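Local coordinates for protein FAD-binding oxidoreductase (Gulosibacter chungangensis, PDB 7PBI) that binds FAD covalently and probably acts as an oxidoreductase, with isoeugenol held beside the flavin, at residues B[394-399]-B[479-484]; B[425-430]-B[440-445]. All coordinates share one frame; numbering follows the deposited sequence.

Both interactions lie in the C-terminal domain of the FAD-linked oxidase family. Both border the flavin and isoeugenol site, interaction 1 through His395 and Phe397 of its first segment. Their centres are about 12 Å apart. The strands 393-402 and 438-447 are neighbours in one antiparallel sheet, so residues 394-399 of interaction 1 run beside residues 440-445 of interaction 2. Tyr398 O and Cys442 N are 2.8 Å apart, probably a hydrogen bond. His395, which carries the flavin, packs on the hairpin strand, with its CB 3.4 Å from Leu443 CD2. Isoeugenol is touched from both: Phe397 comes from interaction 1, Gln430 and Ile441 from interaction 2. Along the chain, interaction 2 is nested within the loop closed by interaction 1.

Interaction 1. Residues B[394-399]-B[479-484]; sequences GHFFYA and HNVLAD. With FAD (flavin-adenine dinucleotide), chain K; H7Y (isoeugenol), chain L.
Beside the covalent flavin site, Phe396 of the strand that carries the flavin-bound histidine packs against His479, Val481 and Leu482. Its neighbours in sequence, His395 and Phe397, reach the cofactor instead. The Phe396 ring comes in with CG anti to the backbone N (chi1 -170°). Its CE1 sits over one face of the His479 imidazole, 3.3 Å from His479 CG and offset toward the rim. The two ring planes are inclined at 49°, so the pair is an oblique aromatic contact. Val481 CG1 lies at the edge of the Phe396 ring, 3.5 Å from Phe396 CZ. The Leu482 side chain approaches head-on to that of Phe396, and its CD1 lies 3.7 Å from Phe396 CE2.

The imidazole of His479 is gripped at both nitrogens. Val481 N donates to His479 ND1 at 3.0 Å, almost straight at 175° and near the ring plane. His479 NE2 is hydrogen-bonded to Asp43. The two bonds fix the rotation of the ring that Phe396 leans on. Thr457 and Thr461 of helix 451-470 also touch Phe396.

On the cofactor side, His395 NE2 is bonded covalently to FAD C8M. Phe397 CZ is 3.5 Å from FAD C9, which lies at its ring edge. One face of the Phe397 ring covers isoeugenol CAF, 3.4 Å from Phe397 CZ. A histidyl link to the flavin 8-methyl group is found in many covalent flavoproteins of the vanillyl-alcohol oxidase/p-cresol methylhydroxylase family, to which the FAD-binding domain belongs.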
loop_
_atom_site.group_PDB
_atom_site.type_symbol
_atom_site.label_atom_id
_atom_site.label_comp_id
_atom_site.label_asym_id
_atom_site.label_seq_id
_atom_site.Cartn_x
_atom_site.Cartn_y
_atom_site.Cartn_z
ATOM N N GLY B 394 -12.047 17.747 -26.078
ATOM C CA GLY B 394 -11.196 16.824 -25.313
ATOM C C GLY B 394 -10.619 17.518 -24.094
ATOM O O GLY B 394 -10.693 18.767 -24.032
ATOM N N HIS B 395 -10.039 16.746 -23.174
ATOM C CA HIS B 395 -9.504 17.260 -21.893
ATOM C C HIS B 395 -8.008 16.963 -21.747
ATOM O O HIS B 395 -7.418 16.273 -22.610
ATOM C CB HIS B 395 -10.324 16.699 -20.735
ATOM C CG HIS B 395 -10.404 15.217 -20.756
ATOM N ND1 HIS B 395 -9.270 14.430 -20.778
ATOM C CD2 HIS B 395 -11.471 14.386 -20.776
ATOM C CE1 HIS B 395 -9.626 13.160 -20.804
ATOM N NE2 HIS B 395 -10.994 13.091 -20.761
ATOM N N PHE B 396 -7.446 17.496 -20.659
ATOM C CA PHE B 396 -5.995 17.665 -20.399
ATOM C C PHE B 396 -5.809 18.023 -18.928
ATOM O O PHE B 396 -5.848 19.217 -18.589
ATOM C CB PHE B 396 -5.436 18.777 -21.284
ATOM C CG PHE B 396 -3.940 18.875 -21.286
ATOM C CD1 PHE B 396 -3.176 17.933 -21.957
ATOM C CD2 PHE B 396 -3.298 19.922 -20.645
ATOM C CE1 PHE B 396 -1.792 18.032 -21.982
ATOM C CE2 PHE B 396 -1.916 20.027 -20.676
ATOM C CZ PHE B 396 -1.166 19.077 -21.337
ATOM N N PHE B 397 -5.616 17.008 -18.090
ATOM C CA PHE B 397 -5.852 17.068 -16.630
ATOM C C PHE B 397 -4.781 17.880 -15.899
ATOM O O PHE B 397 -3.576 17.731 -16.143
ATOM C CB PHE B 397 -5.889 15.659 -16.065
ATOM C CG PHE B 397 -7.149 14.912 -16.388
ATOM C CD1 PHE B 397 -8.361 15.344 -15.894
ATOM C CD2 PHE B 397 -7.118 13.761 -17.154
ATOM C CE1 PHE B 397 -9.524 14.648 -16.171
ATOM C CE2 PHE B 397 -8.280 13.061 -17.432
ATOM C CZ PHE B 397 -9.483 13.510 -16.945
ATOM N N TYR B 398 -5.251 18.728 -14.995
ATOM C CA TYR B 398 -4.483 19.315 -13.877
ATOM C C TYR B 398 -5.068 18.735 -12.585
ATOM O O TYR B 398 -6.212 19.082 -12.249
ATOM C CB TYR B 398 -4.579 20.837 -13.942
ATOM C CG TYR B 398 -4.083 21.543 -12.709
ATOM C CD1 TYR B 398 -2.752 21.469 -12.337
ATOM C CD2 TYR B 398 -4.936 22.276 -11.903
ATOM C CE1 TYR B 398 -2.274 22.118 -11.208
ATOM C CE2 TYR B 398 -4.478 22.937 -10.776
ATOM C CZ TYR B 398 -3.143 22.849 -10.421
ATOM O OH TYR B 398 -2.671 23.471 -9.306
ATOM N N ALA B 399 -4.345 17.851 -11.894
ATOM C CA ALA B 399 -4.897 17.094 -10.747
ATOM C C ALA B 399 -3.997 17.208 -9.518
ATOM O O ALA B 399 -3.360 16.229 -9.139
ATOM C CB ALA B 399 -5.087 15.658 -11.157
ATOM N N HIS B 479 0.056 14.484 -17.971
ATOM C CA HIS B 479 0.245 14.211 -19.414
ATOM C C HIS B 479 1.735 14.149 -19.737
ATOM O O HIS B 479 2.509 14.852 -19.054
ATOM C CB HIS B 479 -0.445 15.314 -20.225
ATOM C CG HIS B 479 -0.544 15.036 -21.687
ATOM N ND1 HIS B 479 0.511 15.267 -22.557
ATOM C CD2 HIS B 479 -1.572 14.579 -22.436
ATOM C CE1 HIS B 479 0.134 14.953 -23.775
ATOM N NE2 HIS B 479 -1.136 14.517 -23.728
ATOM N N ASN B 480 2.093 13.358 -20.754
ATOM C CA ASN B 480 3.475 13.200 -21.279
ATOM C C ASN B 480 4.159 14.563 -21.331
ATOM O O ASN B 480 5.318 14.677 -20.878
ATOM C CB ASN B 480 3.498 12.634 -22.698
ATOM C CG ASN B 480 3.186 11.160 -22.766
ATOM O OD1 ASN B 480 3.213 10.478 -21.756
ATOM N ND2 ASN B 480 2.921 10.655 -23.956
ATOM N N VAL B 481 3.463 15.553 -21.887
ATOM C CA VAL B 481 4.071 16.863 -22.254
ATOM C C VAL B 481 4.307 17.694 -20.990
ATOM O O VAL B 481 4.976 18.744 -21.096
ATOM C CB VAL B 481 3.181 17.612 -23.254
ATOM C CG1 VAL B 481 1.985 18.238 -22.568
ATOM C CG2 VAL B 481 3.974 18.649 -24.028
ATOM N N LEU B 482 3.752 17.252 -19.855
ATOM C CA LEU B 482 3.820 17.958 -18.552
ATOM C C LEU B 482 4.858 17.310 -17.638
ATOM O O LEU B 482 5.257 17.997 -16.682
ATOM C CB LEU B 482 2.434 17.935 -17.907
ATOM C CG LEU B 482 1.383 18.781 -18.616
ATOM C CD1 LEU B 482 0.055 18.725 -17.883
ATOM C CD2 LEU B 482 1.860 20.225 -18.744
ATOM N N ALA B 483 5.290 16.075 -17.931
ATOM C CA ALA B 483 6.191 15.256 -17.078
ATOM C C ALA B 483 7.347 16.097 -16.517
ATOM O O ALA B 483 7.453 16.173 -15.288
ATOM C CB ALA B 483 6.717 14.060 -17.831
ATOM N N ASP B 484 8.202 16.698 -17.342
ATOM C CA ASP B 484 9.426 17.353 -16.795
ATOM C C ASP B 484 9.018 18.474 -15.829
ATOM O O ASP B 484 9.559 18.506 -14.703
ATOM C CB ASP B 484 10.389 17.841 -17.883
ATOM C CG ASP B 484 11.189 16.722 -18.529
ATOM O OD1 ASP B 484 11.201 15.585 -17.967
ATOM O OD2 ASP B 484 11.783 16.986 -19.601
HETATM P PA FAD K . -3.433 2.326 -20.464
HETATM O O1A FAD K . -3.370 3.379 -21.523
HETATM O O2A FAD K . -3.438 0.918 -20.949
HETATM O O5B FAD K . -2.237 2.515 -19.424
HETATM C C5B FAD K . -1.831 3.827 -18.989
HETATM C C4B FAD K . -0.347 3.820 -18.749
HETATM O O4B FAD K . -0.025 2.840 -17.726
HETATM C C3B FAD K . 0.526 3.419 -19.941
HETATM O O3B FAD K . 0.838 4.527 -20.771
HETATM C C2B FAD K . 1.778 2.896 -19.235
HETATM O O2B FAD K . 2.598 3.946 -18.771
HETATM C C1B FAD K . 1.161 2.144 -18.059
HETATM N N9A FAD K . 0.806 0.766 -18.352
HETATM C C8A FAD K . -0.431 0.311 -18.714
HETATM N N7A FAD K . -0.466 -0.982 -18.929
HETATM C C5A FAD K . 0.832 -1.398 -18.695
HETATM C C6A FAD K . 1.431 -2.664 -18.760
HETATM N N6A FAD K . 0.767 -3.774 -19.081
HETATM N N1A FAD K . 2.754 -2.731 -18.480
HETATM C C2A FAD K . 3.400 -1.602 -18.158
HETATM N N3A FAD K . 2.931 -0.361 -18.051
HETATM C C4A FAD K . 1.624 -0.327 -18.342
HETATM N N1 FAD K . -8.985 7.934 -14.784
HETATM C C2 FAD K . -9.221 7.450 -13.553
HETATM O O2 FAD K . -8.376 6.766 -12.972
HETATM N N3 FAD K . -10.392 7.652 -12.906
HETATM C C4 FAD K . -11.404 8.395 -13.444
HETATM O O4 FAD K . -12.444 8.531 -12.814
HETATM C C4X FAD K . -11.193 8.946 -14.735
HETATM N N5 FAD K . -12.139 9.669 -15.275
HETATM C C5X FAD K . -11.906 10.181 -16.520
HETATM C C6 FAD K . -12.925 10.946 -17.110
HETATM C C7 FAD K . -12.782 11.486 -18.364
HETATM C C7M FAD K . -13.905 12.297 -18.953
HETATM C C8 FAD K . -11.579 11.273 -19.073
HETATM C C8M FAD K . -11.390 11.874 -20.440
HETATM C C9 FAD K . -10.571 10.526 -18.513
HETATM C C9A FAD K . -10.708 9.962 -17.233
HETATM N N10 FAD K . -9.713 9.191 -16.625
HETATM C C10 FAD K . -9.924 8.656 -15.359
HETATM C "C1'" FAD K . -8.451 8.898 -17.344
HETATM C "C2'" FAD K . -8.544 7.604 -18.189
HETATM O "O2'" FAD K . -9.798 7.550 -18.900
HETATM C "C3'" FAD K . -8.436 6.304 -17.376
HETATM O "O3'" FAD K . -7.508 6.435 -16.310
HETATM C "C4'" FAD K . -8.071 5.064 -18.199
HETATM O "O4'" FAD K . -8.433 3.890 -17.472
HETATM C "C5'" FAD K . -6.602 4.949 -18.524
HETATM O "O5'" FAD K . -6.453 4.254 -19.791
HETATM P P FAD K . -6.253 2.669 -19.819
HETATM O O1P FAD K . -6.519 2.236 -21.226
HETATM O O2P FAD K . -7.025 2.026 -18.713
HETATM O O3P FAD K . -4.684 2.569 -19.494
HETATM C CAA H7Y L . -14.144 13.066 -13.731
HETATM C CAD H7Y L . -12.925 12.401 -13.143
HETATM C CAE H7Y L . -11.568 12.586 -13.840
HETATM C CAJ H7Y L . -10.442 11.974 -13.318
HETATM C CAH H7Y L . -10.597 11.417 -12.075
HETATM C CAF H7Y L . -9.205 11.896 -13.974
HETATM C CAG H7Y L . -8.137 11.243 -13.371
HETATM C CAK H7Y L . -8.311 10.674 -12.121
HETATM O OAC H7Y L . -7.297 10.015 -11.496
HETATM C CAL H7Y L . -9.550 10.765 -11.469
HETATM O OAI H7Y L . -9.714 10.199 -10.227
HETATM C CAB H7Y L . -11.059 10.178 -9.633
#

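Interaction 2. Residues B[425-430]-B[440-445]; sequences IDYLAQ and HICLPL. With H7Y (isoeugenol), chain L.
Tyr427 and His440 reach toward each other across a beta hairpin made by strands 426-433 and 438-447. The two side chains come from opposite directions, and each ring meets the other at its edge, near the plane. The segments run antiparallel, at 153° between their axes. The Tyr427 ring swings over with CG anti to the backbone N (chi1 166°), which carries its hydroxyl along the partner strand. Tyr427 OH and His440 NE2 then share a hydrogen bond of 2.7 Å, in which either may be the donor. Cys442 lies on the same face as Tyr427, and its SG is 3.8 Å from Tyr427 CD1. This sulfur-aromatic contact is oblique. Thr416 of helix 406-422 packs on all three side chains.

The other face carries Leu428, Gln430, Ile441, Leu443 and Leu445. Leu428 CD1 meets Leu445 CD1 at 3.7 Å, the two side chains crossing at a slant. The CB atoms of Leu428 and Leu443 face each other at 4.0 Å in a hydrogen-bonded pair. Phe283 of helix 281-286 touches both of these leucines.

Main-chain bonds set this register. Leu443 N donates to Leu428 O at 2.9 Å, and Leu428 N returns to Leu443 O. Gln430 and Ile441 form the next reciprocal pair.

At that end the hairpin becomes a wall of the isoeugenol pocket. Ile441 lays its branches along the ligand, with CG2 3.7 Å from isoeugenol CAE. The extended side chain of Gln430 brings its OE1 to 3.3 Å from isoeugenol CAA, the terminal carbon of the propenyl tail.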
loop_
_atom_site.group_PDB
_atom_site.type_symbol
_atom_site.label_atom_id
_atom_site.label_comp_id
_atom_site.label_asym_id
_atom_site.label_seq_id
_atom_site.Cartn_x
_atom_site.Cartn_y
_atom_site.Cartn_z
ATOM N N ILE B 425 -10.686 28.787 -21.740
ATOM C CA ILE B 425 -10.947 27.322 -21.713
ATOM C C ILE B 425 -11.999 27.052 -20.646
ATOM O O ILE B 425 -11.843 27.563 -19.529
ATOM C CB ILE B 425 -9.661 26.525 -21.443
ATOM C CG1 ILE B 425 -8.505 27.030 -22.303
ATOM C CG2 ILE B 425 -9.896 25.042 -21.654
ATOM C CD1 ILE B 425 -8.709 26.831 -23.790
ATOM N N ASP B 426 -13.006 26.254 -20.991
ATOM C CA ASP B 426 -14.059 25.816 -20.049
ATOM C C ASP B 426 -13.392 25.012 -18.933
ATOM O O ASP B 426 -12.402 24.303 -19.212
ATOM C CB ASP B 426 -15.151 25.055 -20.799
ATOM C CG ASP B 426 -16.101 25.959 -21.570
ATOM O OD1 ASP B 426 -16.134 27.180 -21.284
ATOM O OD2 ASP B 426 -16.821 25.438 -22.431
ATOM N N TYR B 427 -13.902 25.141 -17.711
ATOM C CA TYR B 427 -13.298 24.551 -16.492
ATOM C C TYR B 427 -14.343 23.691 -15.787
ATOM O O TYR B 427 -15.205 24.228 -15.082
ATOM C CB TYR B 427 -12.728 25.649 -15.592
ATOM C CG TYR B 427 -12.379 25.214 -14.192
ATOM C CD1 TYR B 427 -11.875 23.947 -13.925
ATOM C CD2 TYR B 427 -12.545 26.081 -13.125
ATOM C CE1 TYR B 427 -11.542 23.558 -12.635
ATOM C CE2 TYR B 427 -12.223 25.704 -11.831
ATOM C CZ TYR B 427 -11.709 24.445 -11.587
ATOM O OH TYR B 427 -11.418 24.094 -10.305
ATOM N N LEU B 428 -14.238 22.381 -15.984
ATOM C CA LEU B 428 -15.039 21.362 -15.263
ATOM C C LEU B 428 -14.263 20.948 -14.019
ATOM O O LEU B 428 -13.099 20.588 -14.171
ATOM C CB LEU B 428 -15.285 20.164 -16.177
ATOM C CG LEU B 428 -16.360 20.355 -17.243
ATOM C CD1 LEU B 428 -15.916 21.335 -18.320
ATOM C CD2 LEU B 428 -16.714 19.019 -17.863
ATOM N N ALA B 429 -14.884 21.032 -12.842
ATOM C CA ALA B 429 -14.221 20.909 -11.520
ATOM C C ALA B 429 -14.844 19.760 -10.735
ATOM O O ALA B 429 -16.079 19.698 -10.643
ATOM C CB ALA B 429 -14.345 22.194 -10.747
ATOM N N GLN B 430 -14.010 18.898 -10.171
ATOM C CA GLN B 430 -14.470 17.783 -9.308
ATOM C C GLN B 430 -13.465 17.599 -8.169
ATOM O O GLN B 430 -12.308 17.248 -8.462
ATOM C CB GLN B 430 -14.632 16.517 -10.142
ATOM C CG GLN B 430 -14.854 15.263 -9.314
ATOM C CD GLN B 430 -15.545 14.170 -10.098
ATOM O OE1 GLN B 430 -14.942 13.167 -10.490
ATOM N NE2 GLN B 430 -16.837 14.348 -10.318
ATOM N N HIS B 440 -7.946 17.573 -6.259
ATOM C CA HIS B 440 -8.649 18.519 -7.154
ATOM C C HIS B 440 -8.457 18.031 -8.586
ATOM O O HIS B 440 -7.316 18.030 -9.050
ATOM C CB HIS B 440 -8.133 19.936 -6.940
ATOM C CG HIS B 440 -8.704 20.902 -7.907
ATOM N ND1 HIS B 440 -8.024 22.021 -8.315
ATOM C CD2 HIS B 440 -9.874 20.901 -8.575
ATOM C CE1 HIS B 440 -8.756 22.685 -9.184
ATOM N NE2 HIS B 440 -9.894 22.015 -9.366
ATOM N N ILE B 441 -9.531 17.605 -9.241
ATOM C CA ILE B 441 -9.532 17.300 -10.701
ATOM C C ILE B 441 -9.961 18.548 -11.479
ATOM O O ILE B 441 -11.157 18.874 -11.467
ATOM C CB ILE B 441 -10.462 16.117 -10.993
ATOM C CG1 ILE B 441 -10.006 14.872 -10.234
ATOM C CG2 ILE B 441 -10.572 15.878 -12.489
ATOM C CD1 ILE B 441 -8.669 14.324 -10.690
ATOM N N CYS B 442 -9.026 19.214 -12.152
ATOM C CA CYS B 442 -9.338 20.255 -13.164
ATOM C C CYS B 442 -9.407 19.597 -14.544
ATOM O O CYS B 442 -8.341 19.216 -15.062
ATOM C CB CYS B 442 -8.302 21.362 -13.212
ATOM S SG CYS B 442 -8.498 22.362 -14.703
ATOM N N LEU B 443 -10.615 19.443 -15.090
ATOM C CA LEU B 443 -10.874 18.818 -16.416
ATOM C C LEU B 443 -11.232 19.924 -17.411
ATOM O O LEU B 443 -12.406 20.286 -17.546
ATOM C CB LEU B 443 -12.011 17.797 -16.262
ATOM C CG LEU B 443 -12.278 16.862 -17.447
ATOM C CD1 LEU B 443 -13.254 15.757 -17.061
ATOM C CD2 LEU B 443 -12.816 17.603 -18.656
ATOM N N PRO B 444 -10.248 20.498 -18.144
ATOM C CA PRO B 444 -10.550 21.525 -19.137
ATOM C C PRO B 444 -11.183 20.863 -20.364
ATOM O O PRO B 444 -10.928 19.715 -20.613
ATOM C CB PRO B 444 -9.180 22.094 -19.487
ATOM C CG PRO B 444 -8.278 20.890 -19.350
ATOM C CD PRO B 444 -8.825 20.135 -18.152
ATOM N N LEU B 445 -12.024 21.589 -21.076
ATOM C CA LEU B 445 -12.557 21.118 -22.371
ATOM C C LEU B 445 -12.100 22.104 -23.442
ATOM O O LEU B 445 -12.486 23.287 -23.364
ATOM C CB LEU B 445 -14.082 20.999 -22.287
ATOM C CG LEU B 445 -14.605 19.726 -21.625
ATOM C CD1 LEU B 445 -16.121 19.706 -21.644
ATOM C CD2 LEU B 445 -14.083 18.475 -22.310
HETATM C CAA H7Y L . -14.144 13.066 -13.731
HETATM C CAD H7Y L . -12.925 12.401 -13.143
HETATM C CAE H7Y L . -11.568 12.586 -13.840
HETATM C CAJ H7Y L . -10.442 11.974 -13.318
HETATM C CAH H7Y L . -10.597 11.417 -12.075
HETATM C CAF H7Y L . -9.205 11.896 -13.974
HETATM C CAG H7Y L . -8.137 11.243 -13.371
HETATM C CAK H7Y L . -8.311 10.674 -12.121
HETATM O OAC H7Y L . -7.297 10.015 -11.496
HETATM C CAL H7Y L . -9.550 10.765 -11.469
HETATM O OAI H7Y L . -9.714 10.199 -10.227
HETATM C CAB H7Y L . -11.059 10.178 -9.633
#